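Local coordinates for protein putative cytochrome P450 120 (Synechocystis sp., PDB 2VE3) that probably acts as a heme-dependent monooxygenase of the cytochrome P450 family and binds retinoic acid, at residues N9-P15 / Q330-H335; I107-A111 / I227-R232; M124-Q129 / L403-R407. Residue numbers count along the deposited sequence, not the author numbering.

From the N terminus, the extended loop 9-15 comes first. It pairs with the hairpin 330-335 in interaction 1, closing a loop of 314 residues. Interaction 2 falls wholly within that loop. It joins the end of helix 98-109 to the end of helix 224-230. Interaction 3 crosses both others: 124-129 lies between the segments of interaction 2, and 403-407 comes after the hairpin. It ties helix 121-137 to helix 394-411. Interactions 1 and 3 sit on opposite sides of the chain's centre, their centres about 50 Å apart. Interactions 2 and 3 come within about 10 Å at their nearest atoms. Interaction 1 is at the surface, interaction 2 partly buried and interaction 3 buried.

Interaction 1 of 3, residues N9-P15 / Q330-H335; sequences NSLPIPP and QFQGFH
The N-terminal loop 9-15 runs extended, with psi near 150° from L11 to P15. It crosses a tight hairpin whose type I' turn spans F331 to F334. Q332 and G333 both take positive phi (38° and 84°), as this turn requires. One backbone hydrogen bond crosses, H335 N to P12 O at 2.7 Å. F334 (chi1 m, chi2 -70°) turns a ring face to P14, with P14 CA 4.0 Å from the centroid (CH-pi). P12 CG lies 4.2 Å from F334 CD1, and P15 CD 3.8 Å from F334 CZ. L11 (m, t) points toward the hairpin, with CD1 3.5 Å from Q330 CD. I13 (p, t), its CA 5.0 Å from H335 CA, points away. H335 (chi1 t) starts toward the loop, but its ring leads away and NE2 bonds D328. The contact joins the proline-rich N-terminal loop to a surface beta hairpin. I13 rests on P337 and W340, P15 bonds K48 of strand 47-51 through the backbone, and F331 stacks on F67.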
loop_
_atom_site.group_PDB
_atom_site.type_symbol
_atom_site.label_atom_id
_atom_site.label_comp_id
_atom_site.label_asym_id
_atom_site.label_seq_id
_atom_site.Cartn_x
_atom_site.Cartn_y
_atom_site.Cartn_z
ATOM N N ASN A 9 36.047 12.287 -3.743
ATOM C CA ASN A 9 35.897 13.093 -2.495
ATOM C C ASN A 9 35.873 12.235 -1.228
ATOM O O ASN A 9 35.286 11.142 -1.211
ATOM C CB ASN A 9 34.666 14.004 -2.583
ATOM C CG ASN A 9 34.874 15.183 -3.538
ATOM O OD1 ASN A 9 35.965 15.767 -3.604
ATOM N ND2 ASN A 9 33.824 15.538 -4.281
ATOM N N SER A 10 36.507 12.756 -0.175
ATOM C CA SER A 10 36.854 11.993 1.034
ATOM C C SER A 10 35.885 12.222 2.211
ATOM O O SER A 10 36.266 12.775 3.251
ATOM C CB SER A 10 38.282 12.357 1.457
ATOM O OG SER A 10 38.991 12.990 0.396
ATOM N N LEU A 11 34.641 11.778 2.038
ATOM C CA LEU A 11 33.574 11.982 3.019
ATOM C C LEU A 11 33.281 10.708 3.836
ATOM O O LEU A 11 33.474 9.598 3.338
ATOM C CB LEU A 11 32.305 12.467 2.305
ATOM C CG LEU A 11 32.347 13.822 1.585
ATOM C CD1 LEU A 11 31.183 13.946 0.646
ATOM C CD2 LEU A 11 32.360 14.996 2.554
ATOM N N PRO A 12 32.803 10.855 5.090
ATOM C CA PRO A 12 32.525 9.651 5.881
ATOM C C PRO A 12 31.220 8.956 5.464
ATOM O O PRO A 12 30.366 9.582 4.836
ATOM C CB PRO A 12 32.368 10.207 7.290
ATOM C CG PRO A 12 31.771 11.572 7.059
ATOM C CD PRO A 12 32.465 12.085 5.832
ATOM N N ILE A 13 31.077 7.679 5.816
ATOM C CA ILE A 13 29.793 6.967 5.692
ATOM C C ILE A 13 28.959 7.161 6.976
ATOM O O ILE A 13 29.531 7.375 8.049
ATOM C CB ILE A 13 29.962 5.436 5.357
ATOM C CG1 ILE A 13 30.705 4.694 6.471
ATOM C CG2 ILE A 13 30.633 5.240 3.988
ATOM C CD1 ILE A 13 30.782 3.177 6.279
ATOM N N PRO A 14 27.605 7.095 6.868
ATOM C CA PRO A 14 26.726 7.341 8.009
ATOM C C PRO A 14 27.029 6.493 9.238
ATOM O O PRO A 14 27.628 5.422 9.109
ATOM C CB PRO A 14 25.346 6.997 7.453
ATOM C CG PRO A 14 25.458 7.304 6.014
ATOM C CD PRO A 14 26.819 6.807 5.653
ATOM N N PRO A 15 26.631 6.974 10.434
ATOM C CA PRO A 15 26.775 6.148 11.635
ATOM C C PRO A 15 25.740 5.026 11.651
ATOM O O PRO A 15 24.684 5.168 11.046
ATOM C CB PRO A 15 26.507 7.134 12.777
ATOM C CG PRO A 15 25.624 8.202 12.161
ATOM C CD PRO A 15 26.050 8.301 10.722
ATOM N N GLN A 330 26.864 11.674 -2.620
ATOM C CA GLN A 330 26.952 12.268 -1.288
ATOM C C GLN A 330 25.653 12.989 -0.934
ATOM O O GLN A 330 24.982 13.538 -1.803
ATOM C CB GLN A 330 28.146 13.225 -1.166
ATOM C CG GLN A 330 28.109 14.454 -2.096
ATOM C CD GLN A 330 29.006 15.590 -1.613
ATOM O OE1 GLN A 330 28.715 16.250 -0.608
ATOM N NE2 GLN A 330 30.107 15.814 -2.321
ATOM N N PHE A 331 25.301 12.986 0.344
ATOM C CA PHE A 331 24.102 13.686 0.793
ATOM C C PHE A 331 24.306 14.170 2.205
ATOM O O PHE A 331 24.716 13.403 3.072
ATOM C CB PHE A 331 22.836 12.812 0.676
ATOM C CG PHE A 331 21.584 13.470 1.216
ATOM C CD1 PHE A 331 21.080 14.639 0.626
ATOM C CD2 PHE A 331 20.911 12.928 2.310
ATOM C CE1 PHE A 331 19.932 15.266 1.135
ATOM C CE2 PHE A 331 19.751 13.544 2.820
ATOM C CZ PHE A 331 19.268 14.718 2.231
ATOM N N GLN A 332 24.022 15.451 2.421
ATOM C CA GLN A 332 24.239 16.112 3.707
ATOM C C GLN A 332 25.520 15.655 4.405
ATOM O O GLN A 332 25.502 15.267 5.577
ATOM C CB GLN A 332 22.997 15.992 4.603
ATOM C CG GLN A 332 22.003 17.128 4.361
ATOM C CD GLN A 332 20.589 16.842 4.835
ATOM O OE1 GLN A 332 19.645 17.546 4.451
ATOM N NE2 GLN A 332 20.427 15.817 5.668
ATOM N N GLY A 333 26.625 15.692 3.664
ATOM C CA GLY A 333 27.941 15.408 4.211
ATOM C C GLY A 333 28.380 13.958 4.309
ATOM O O GLY A 333 29.474 13.681 4.811
ATOM N N PHE A 334 27.546 13.026 3.850
ATOM C CA PHE A 334 27.913 11.599 3.882
ATOM C C PHE A 334 28.178 10.999 2.501
ATOM O O PHE A 334 27.538 11.364 1.524
ATOM C CB PHE A 334 26.837 10.772 4.589
ATOM C CG PHE A 334 26.720 11.052 6.056
ATOM C CD1 PHE A 334 27.723 10.660 6.937
ATOM C CD2 PHE A 334 25.598 11.700 6.561
ATOM C CE1 PHE A 334 27.608 10.907 8.299
ATOM C CE2 PHE A 334 25.472 11.957 7.913
ATOM C CZ PHE A 334 26.476 11.558 8.790
ATOM N N HIS A 335 29.140 10.084 2.439
ATOM C CA HIS A 335 29.364 9.268 1.252
ATOM C C HIS A 335 28.268 8.196 1.193
ATOM O O HIS A 335 28.091 7.441 2.145
ATOM C CB HIS A 335 30.762 8.638 1.327
ATOM C CG HIS A 335 31.111 7.765 0.164
ATOM N ND1 HIS A 335 31.887 6.634 0.298
ATOM C CD2 HIS A 335 30.800 7.854 -1.151
ATOM C CE1 HIS A 335 32.037 6.060 -0.883
ATOM N NE2 HIS A 335 31.381 6.776 -1.778
#

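Interaction 2 of 3, residues I107-A111 / I227-R232; sequences ILYQA and ILLAAR
Two helix ends meet here. The helix of I107 and L108 gives way to a 3-10 segment that includes Q110 and A111. Residues 227-230 end a helix that A231 leaves with psi 141°. Nearest CA pairs are I107 with A231 (6.5 Å), L108 with L228 (7.4 Å) and A111 with I227 (6.4 Å). No hydrogen bond crosses, so the fit is one of shape. Two isoleucines, both m, t, are the bumps. I227 CD1 presses into the 3-10 segment, 3.3 Å from A111 CA and 3.4 Å from Q110 O. I107 CG2 sits in the notch between A231 CB (3.5 Å) and L228 CD2 (4.0 Å). L108 and L228, both m, t, meet tip to tip at 3.6 Å between their CD2 atoms. Both leucines also touch Q247, and the L108 side chain is about 6 Å from the heme. In P450 terms, the C helix packs on the short H helix beside helix 241-272, on the heme side of the helical cytochrome P450 fold.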
loop_
_atom_site.group_PDB
_atom_site.type_symbol
_atom_site.label_atom_id
_atom_site.label_comp_id
_atom_site.label_asym_id
_atom_site.label_seq_id
_atom_site.Cartn_x
_atom_site.Cartn_y
_atom_site.Cartn_z
ATOM N N ILE A 107 1.373 0.485 -19.809
ATOM C CA ILE A 107 0.383 -0.582 -20.005
ATOM C C ILE A 107 -0.587 -0.710 -18.813
ATOM O O ILE A 107 -1.818 -0.722 -18.983
ATOM C CB ILE A 107 1.102 -1.939 -20.249
ATOM C CG1 ILE A 107 1.732 -1.961 -21.648
ATOM C CG2 ILE A 107 0.152 -3.123 -20.038
ATOM C CD1 ILE A 107 2.777 -3.005 -21.838
ATOM N N LEU A 108 -0.015 -0.793 -17.612
ATOM C CA LEU A 108 -0.794 -0.983 -16.388
ATOM C C LEU A 108 -1.650 0.236 -16.039
ATOM O O LEU A 108 -2.779 0.081 -15.586
ATOM C CB LEU A 108 0.113 -1.444 -15.223
ATOM C CG LEU A 108 0.563 -2.919 -15.290
ATOM C CD1 LEU A 108 1.927 -3.182 -14.654
ATOM C CD2 LEU A 108 -0.473 -3.842 -14.681
ATOM N N TYR A 109 -1.138 1.438 -16.293
ATOM C CA TYR A 109 -1.883 2.673 -16.022
ATOM C C TYR A 109 -3.263 2.687 -16.692
ATOM O O TYR A 109 -4.230 3.197 -16.139
ATOM C CB TYR A 109 -1.061 3.911 -16.414
ATOM C CG TYR A 109 -1.815 5.219 -16.252
ATOM C CD1 TYR A 109 -2.382 5.577 -15.017
ATOM C CD2 TYR A 109 -1.964 6.104 -17.331
ATOM C CE1 TYR A 109 -3.087 6.779 -14.862
ATOM C CE2 TYR A 109 -2.670 7.317 -17.183
ATOM C CZ TYR A 109 -3.223 7.643 -15.943
ATOM O OH TYR A 109 -3.925 8.828 -15.773
ATOM N N GLN A 110 -3.348 2.092 -17.873
ATOM C CA GLN A 110 -4.607 1.988 -18.599
ATOM C C GLN A 110 -5.724 1.295 -17.800
ATOM O O GLN A 110 -6.903 1.536 -18.045
ATOM C CB GLN A 110 -4.377 1.307 -19.947
ATOM C CG GLN A 110 -3.587 2.171 -20.937
ATOM C CD GLN A 110 -4.440 3.267 -21.556
ATOM O OE1 GLN A 110 -5.554 3.009 -22.030
ATOM N NE2 GLN A 110 -3.924 4.497 -21.556
ATOM N N ALA A 111 -5.347 0.457 -16.834
ATOM C CA ALA A 111 -6.321 -0.154 -15.926
ATOM C C ALA A 111 -6.893 0.837 -14.921
ATOM O O ALA A 111 -7.941 0.580 -14.327
ATOM C CB ALA A 111 -5.729 -1.372 -15.213
ATOM N N ILE A 227 -7.444 -5.948 -19.755
ATOM C CA ILE A 227 -6.452 -4.954 -20.177
ATOM C C ILE A 227 -5.063 -5.554 -20.459
ATOM O O ILE A 227 -4.458 -5.247 -21.489
ATOM C CB ILE A 227 -6.400 -3.714 -19.219
ATOM C CG1 ILE A 227 -7.675 -2.884 -19.387
ATOM C CG2 ILE A 227 -5.207 -2.811 -19.539
ATOM C CD1 ILE A 227 -7.802 -1.697 -18.469
ATOM N N LEU A 228 -4.577 -6.425 -19.579
ATOM C CA LEU A 228 -3.265 -7.053 -19.768
ATOM C C LEU A 228 -3.240 -8.035 -20.934
ATOM O O LEU A 228 -2.239 -8.155 -21.638
ATOM C CB LEU A 228 -2.800 -7.759 -18.489
ATOM C CG LEU A 228 -2.563 -6.901 -17.239
ATOM C CD1 LEU A 228 -2.152 -7.781 -16.037
ATOM C CD2 LEU A 228 -1.527 -5.830 -17.545
ATOM N N LEU A 229 -4.337 -8.748 -21.130
ATOM C CA LEU A 229 -4.449 -9.674 -22.254
ATOM C C LEU A 229 -4.416 -8.926 -23.575
ATOM O O LEU A 229 -3.845 -9.410 -24.546
ATOM C CB LEU A 229 -5.719 -10.509 -22.138
ATOM C CG LEU A 229 -5.721 -11.901 -21.488
ATOM C CD1 LEU A 229 -4.431 -12.307 -20.815
ATOM C CD2 LEU A 229 -6.847 -11.972 -20.496
ATOM N N ALA A 230 -4.998 -7.730 -23.597
ATOM C CA ALA A 230 -5.051 -6.905 -24.802
ATOM C C ALA A 230 -3.742 -6.168 -25.080
ATOM O O ALA A 230 -3.439 -5.846 -26.234
ATOM C CB ALA A 230 -6.209 -5.920 -24.713
ATOM N N ALA A 231 -2.967 -5.916 -24.025
ATOM C CA ALA A 231 -1.724 -5.123 -24.091
ATOM C C ALA A 231 -0.683 -5.605 -25.106
ATOM O O ALA A 231 -0.482 -6.809 -25.256
ATOM C CB ALA A 231 -1.091 -5.064 -22.718
ATOM N N ARG A 232 -0.017 -4.648 -25.770
ATOM C CA ARG A 232 1.097 -4.914 -26.705
ATOM C C ARG A 232 2.323 -4.045 -26.388
ATOM O O ARG A 232 2.178 -2.846 -26.151
ATOM C CB ARG A 232 0.670 -4.663 -28.172
ATOM C CG ARG A 232 -0.432 -5.570 -28.722
ATOM C CD ARG A 232 -0.002 -7.027 -28.687
ATOM N NE ARG A 232 -1.041 -7.946 -29.134
ATOM C CZ ARG A 232 -2.055 -8.381 -28.387
ATOM N NH1 ARG A 232 -2.198 -7.969 -27.131
ATOM N NH2 ARG A 232 -2.934 -9.233 -28.900
#

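Interaction 3 of 3, residues M124-Q129 / L403-R407; sequences MDGIVQ and LFATR
Two helical segments, 124-129 and 403-407, pack with axes 10.3 Å apart at closest approach and a signed crossing angle of -47°. The N-to-C directions diverge by that angle, so the segments run roughly the same way. The CA register is D125 with L403 (7.0 Å), V128 with F404 (6.7 Å) and Q129 with R407 (7.1 Å). The main polar link is a two-pronged salt bridge. D125 (chi1 t) faces R407 (m, m, t), so that R407 NE gives a hydrogen bond to D125 OD1 at 2.9 Å and R407 NH2 gives one to D125 OD2 at 2.8 Å. Both are nearly straight. Each carboxylate oxygen thus has a donor. The arginine's other protons find partners elsewhere: NH2 also bonds Q291 O, and NH1 bonds Q410 OE1, with a weak bond to S290 O. Q129 (m, m) places NE2 over one face of the R407 guanidinium. Q129 NE2 is 3.3 Å from R407 NE, but both are donors and no bond forms; Q129 OE1 accepts from Q411 NE2 instead. Apolar side chains fill the rest. M124 SD lies 3.7 Å from L403 CD2, with M124 in t, t, m and L403 in t, p. V128 (t) brings CG1 to 4.2 Å from F404 CD1 and 4.3 Å from R407 CB. F404 (chi1 t) reaches on to helices 143-159 and 241-272. This is the packing of the D helix against the L helix, within the four-helix bundle that these two helices complete in the cytochrome P450 fold.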
loop_
_atom_site.group_PDB
_atom_site.type_symbol
_atom_site.label_atom_id
_atom_site.label_comp_id
_atom_site.label_asym_id
_atom_site.label_seq_id
_atom_site.Cartn_x
_atom_site.Cartn_y
_atom_site.Cartn_z
ATOM N N MET A 124 -18.056 -2.438 -6.918
ATOM C CA MET A 124 -17.348 -2.073 -5.691
ATOM C C MET A 124 -18.318 -1.701 -4.581
ATOM O O MET A 124 -18.174 -2.162 -3.467
ATOM C CB MET A 124 -16.355 -0.928 -5.909
ATOM C CG MET A 124 -15.519 -0.644 -4.653
ATOM S SD MET A 124 -14.503 0.833 -4.737
ATOM C CE MET A 124 -13.325 0.381 -6.010
ATOM N N ASP A 125 -19.299 -0.869 -4.908
ATOM C CA ASP A 125 -20.319 -0.444 -3.956
ATOM C C ASP A 125 -21.215 -1.607 -3.518
ATOM O O ASP A 125 -21.657 -1.657 -2.372
ATOM C CB ASP A 125 -21.151 0.694 -4.553
ATOM C CG ASP A 125 -22.114 1.317 -3.548
ATOM O OD1 ASP A 125 -21.748 1.458 -2.358
ATOM O OD2 ASP A 125 -23.235 1.679 -3.953
ATOM N N GLY A 126 -21.476 -2.532 -4.442
ATOM C CA GLY A 126 -22.247 -3.736 -4.152
ATOM C C GLY A 126 -21.523 -4.663 -3.187
ATOM O O GLY A 126 -22.144 -5.234 -2.290
ATOM N N ILE A 127 -20.209 -4.817 -3.369
ATOM C CA ILE A 127 -19.403 -5.620 -2.436
ATOM C C ILE A 127 -19.350 -4.915 -1.077
ATOM O O ILE A 127 -19.519 -5.549 -0.031
ATOM C CB ILE A 127 -17.961 -5.901 -2.965
ATOM C CG1 ILE A 127 -17.999 -6.819 -4.190
ATOM C CG2 ILE A 127 -17.088 -6.543 -1.878
ATOM C CD1 ILE A 127 -16.815 -6.646 -5.152
ATOM N N VAL A 128 -19.144 -3.594 -1.111
ATOM C CA VAL A 128 -19.007 -2.787 0.121
ATOM C C VAL A 128 -20.263 -2.821 1.030
ATOM O O VAL A 128 -20.172 -3.186 2.208
ATOM C CB VAL A 128 -18.465 -1.365 -0.176
ATOM C CG1 VAL A 128 -18.614 -0.454 1.016
ATOM C CG2 VAL A 128 -16.990 -1.456 -0.538
ATOM N N GLN A 129 -21.418 -2.486 0.456
ATOM C CA GLN A 129 -22.708 -2.528 1.153
ATOM C C GLN A 129 -23.075 -3.911 1.675
ATOM O O GLN A 129 -23.654 -4.036 2.757
ATOM C CB GLN A 129 -23.834 -2.051 0.238
ATOM C CG GLN A 129 -23.713 -0.625 -0.237
ATOM C CD GLN A 129 -24.040 0.382 0.839
ATOM O OE1 GLN A 129 -23.323 0.500 1.831
ATOM N NE2 GLN A 129 -25.119 1.132 0.640
ATOM N N LEU A 403 -15.383 5.699 -1.338
ATOM C CA LEU A 403 -16.643 4.936 -1.308
ATOM C C LEU A 403 -16.913 4.293 0.050
ATOM O O LEU A 403 -18.008 4.437 0.579
ATOM C CB LEU A 403 -16.680 3.882 -2.424
ATOM C CG LEU A 403 -17.931 3.058 -2.781
ATOM C CD1 LEU A 403 -19.247 3.822 -2.712
ATOM C CD2 LEU A 403 -17.760 2.499 -4.168
ATOM N N PHE A 404 -15.919 3.599 0.606
ATOM C CA PHE A 404 -16.079 2.917 1.899
ATOM C C PHE A 404 -16.369 3.908 3.028
ATOM O O PHE A 404 -17.255 3.690 3.845
ATOM C CB PHE A 404 -14.827 2.109 2.259
ATOM C CG PHE A 404 -14.900 1.456 3.605
ATOM C CD1 PHE A 404 -15.467 0.197 3.746
ATOM C CD2 PHE A 404 -14.411 2.098 4.732
ATOM C CE1 PHE A 404 -15.539 -0.421 5.000
ATOM C CE2 PHE A 404 -14.475 1.494 5.990
ATOM C CZ PHE A 404 -15.037 0.229 6.123
ATOM N N ALA A 405 -15.583 4.977 3.069
ATOM C CA ALA A 405 -15.738 6.027 4.049
ATOM C C ALA A 405 -17.167 6.563 3.984
ATOM O O ALA A 405 -17.809 6.760 5.026
ATOM C CB ALA A 405 -14.738 7.136 3.779
ATOM N N THR A 406 -17.652 6.752 2.757
ATOM C CA THR A 406 -18.961 7.331 2.497
ATOM C C THR A 406 -20.087 6.416 2.958
ATOM O O THR A 406 -20.938 6.823 3.732
ATOM C CB THR A 406 -19.119 7.728 0.993
ATOM O OG1 THR A 406 -18.241 8.819 0.688
ATOM C CG2 THR A 406 -20.554 8.144 0.673
ATOM N N ARG A 407 -20.084 5.175 2.491
ATOM C CA ARG A 407 -21.125 4.216 2.884
ATOM C C ARG A 407 -21.140 3.873 4.367
ATOM O O ARG A 407 -22.208 3.623 4.934
ATOM C CB ARG A 407 -21.033 2.943 2.058
ATOM C CG ARG A 407 -21.399 3.128 0.610
ATOM C CD ARG A 407 -22.796 3.685 0.449
ATOM N NE ARG A 407 -23.298 3.412 -0.889
ATOM C CZ ARG A 407 -24.381 3.960 -1.433
ATOM N NH1 ARG A 407 -25.092 4.856 -0.757
ATOM N NH2 ARG A 407 -24.732 3.617 -2.674
#